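Local atomic coordinates of phosphoenolpyruvate-protein phosphotransferase (Acinetobacter sp., PDB entry 3CI6), a protein that probably transfers the phosphoryl group of phosphoenolpyruvate to a histidine of a carrier protein in the phosphotransferase system, and is represented here by its GAF domain. Residues Ala37-Val42 / Glu147-Thr152. Numbering follows the deposited sequence.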
loop_
_atom_site.group_PDB
_atom_site.type_symbol
_atom_site.label_atom_id
_atom_site.label_comp_id
_atom_site.label_asym_id
_atom_site.label_seq_id
_atom_site.Cartn_x
_atom_site.Cartn_y
_atom_site.Cartn_z
ATOM N N ALA B 37 -7.960 4.644 13.527
ATOM C CA ALA B 37 -8.933 4.786 14.609
ATOM C C ALA B 37 -9.767 6.050 14.446
ATOM O O ALA B 37 -10.994 6.053 14.696
ATOM C CB ALA B 37 -8.230 4.809 15.948
ATOM N N ASP B 38 -9.122 7.135 14.013
ATOM C CA ASP B 38 -9.832 8.400 13.810
ATOM C C ASP B 38 -10.750 8.339 12.579
ATOM O O ASP B 38 -11.876 8.838 12.606
ATOM C CB ASP B 38 -8.836 9.540 13.667
ATOM C CG ASP B 38 -9.493 10.921 13.643
ATOM O OD1 ASP B 38 -10.360 11.207 14.480
ATOM O OD2 ASP B 38 -9.128 11.715 12.757
ATOM N N ALA B 39 -10.292 7.726 11.503
ATOM C CA ALA B 39 -11.064 7.699 10.263
ATOM C C ALA B 39 -12.300 6.838 10.376
ATOM O O ALA B 39 -13.318 7.118 9.744
ATOM C CB ALA B 39 -10.194 7.195 9.119
HETATM N N MSE B 40 -12.209 5.769 11.164
HETATM C CA MSE B 40 -13.324 4.860 11.379
HETATM C C MSE B 40 -14.132 5.142 12.655
HETATM O O MSE B 40 -15.248 4.641 12.798
HETATM C CB MSE B 40 -12.811 3.412 11.511
HETATM C CG MSE B 40 -12.038 2.910 10.348
HETATM SE SE MSE B 40 -11.604 1.000 10.434
HETATM C CE MSE B 40 -13.431 0.309 10.441
ATOM N N LYS B 41 -13.570 5.908 13.593
ATOM C CA LYS B 41 -14.164 6.125 14.906
ATOM C C LYS B 41 -14.420 4.787 15.622
ATOM O O LYS B 41 -15.552 4.426 15.955
ATOM C CB LYS B 41 -15.416 6.999 14.855
ATOM C CG LYS B 41 -15.147 8.391 14.267
ATOM C CD LYS B 41 -14.040 9.122 15.012
ATOM C CE LYS B 41 -14.079 10.625 14.784
ATOM N NZ LYS B 41 -13.344 11.028 13.559
ATOM N N VAL B 42 -13.328 4.073 15.840
ATOM C CA VAL B 42 -13.354 2.789 16.535
ATOM C C VAL B 42 -12.581 2.890 17.841
ATOM O O VAL B 42 -11.739 3.753 18.016
ATOM C CB VAL B 42 -12.845 1.643 15.647
ATOM C CG1 VAL B 42 -13.823 1.435 14.461
ATOM C CG2 VAL B 42 -11.440 1.909 15.142
ATOM N N GLU B 147 -13.416 -2.563 4.953
ATOM C CA GLU B 147 -12.468 -3.632 4.605
ATOM C C GLU B 147 -11.489 -3.175 3.516
ATOM O O GLU B 147 -10.265 -3.379 3.616
ATOM C CB GLU B 147 -13.205 -4.894 4.149
ATOM C CG GLU B 147 -14.005 -5.557 5.248
ATOM C CD GLU B 147 -14.621 -6.877 4.832
ATOM O OE1 GLU B 147 -14.415 -7.350 3.700
ATOM O OE2 GLU B 147 -15.286 -7.514 5.695
ATOM N N SER B 148 -12.019 -2.535 2.476
ATOM C CA SER B 148 -11.170 -2.061 1.376
ATOM C C SER B 148 -10.140 -1.046 1.825
ATOM O O SER B 148 -8.995 -1.111 1.404
ATOM C CB SER B 148 -12.018 -1.507 0.261
ATOM O OG SER B 148 -12.804 -2.484 -0.353
ATOM N N PHE B 149 -10.542 -0.104 2.670
ATOM C CA PHE B 149 -9.668 0.893 3.262
ATOM C C PHE B 149 -8.515 0.225 3.990
ATOM O O PHE B 149 -7.348 0.558 3.790
ATOM C CB PHE B 149 -10.544 1.754 4.196
ATOM C CG PHE B 149 -9.807 2.728 5.101
ATOM C CD1 PHE B 149 -9.239 3.863 4.579
ATOM C CD2 PHE B 149 -9.842 2.587 6.492
ATOM C CE1 PHE B 149 -8.632 4.829 5.401
ATOM C CE2 PHE B 149 -9.238 3.541 7.326
ATOM C CZ PHE B 149 -8.619 4.646 6.771
ATOM N N LEU B 150 -8.862 -0.718 4.868
ATOM C CA LEU B 150 -7.834 -1.372 5.673
ATOM C C LEU B 150 -6.935 -2.237 4.825
ATOM O O LEU B 150 -5.733 -2.304 5.081
ATOM C CB LEU B 150 -8.472 -2.192 6.787
ATOM C CG LEU B 150 -9.243 -1.387 7.827
ATOM C CD1 LEU B 150 -9.894 -2.326 8.841
ATOM C CD2 LEU B 150 -8.355 -0.345 8.508
ATOM N N VAL B 151 -7.500 -2.985 3.867
ATOM C CA VAL B 151 -6.653 -3.792 2.969
ATOM C C VAL B 151 -5.603 -2.921 2.272
ATOM O O VAL B 151 -4.427 -3.287 2.162
ATOM C CB VAL B 151 -7.500 -4.624 1.994
ATOM C CG1 VAL B 151 -6.665 -5.216 0.848
ATOM C CG2 VAL B 151 -8.273 -5.705 2.754
ATOM N N THR B 152 -6.017 -1.756 1.785
ATOM C CA THR B 152 -5.113 -0.881 1.052
ATOM C C THR B 152 -4.004 -0.342 1.956
ATOM O O THR B 152 -2.820 -0.394 1.587
ATOM C CB THR B 152 -5.908 0.234 0.367
ATOM O OG1 THR B 152 -6.899 -0.350 -0.508
ATOM C CG2 THR B 152 -4.921 1.151 -0.421
#
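Met-40, a selenomethionine in the last turn of helix 25-40, reaches across to Phe-149 and Leu-150 of helix 144-167. Its CB points toward segment 147-152, and the first contact is made one atom further out. CG, set beside the backbone N by chi1 of -58°, meets the ring of Phe-149 at CE2, 4.2 Å away. SE comes next and rests against both methyls of Leu-150, 4.0 Å from CD2 and 4.1 Å from CD1. CE, at the tip, adds no contact with 147-152. The Phe-149 ring, carried toward Met-40 with CG anti to its backbone N (chi1 171°), also receives Ala-39, whose CB lies 3.8 Å from CZ. No hydrogen bond links the two segments; with the nearest CA atoms, of Met-40 and Phe-149, 9.7 Å apart, their contact is made by side chains. Leu-12 and Ile-15 of helix 7-20 also touch Phe-149, while Leu-150 packs on Leu-132 and Val-134 of strand 127-136 and on Leu-118 and Val-120 of strand 116-124. Helices 25-40 and 144-167 thus meet over the six-stranded antiparallel sheet, as in the GAF fold, where helices pack on a central antiparallel sheet.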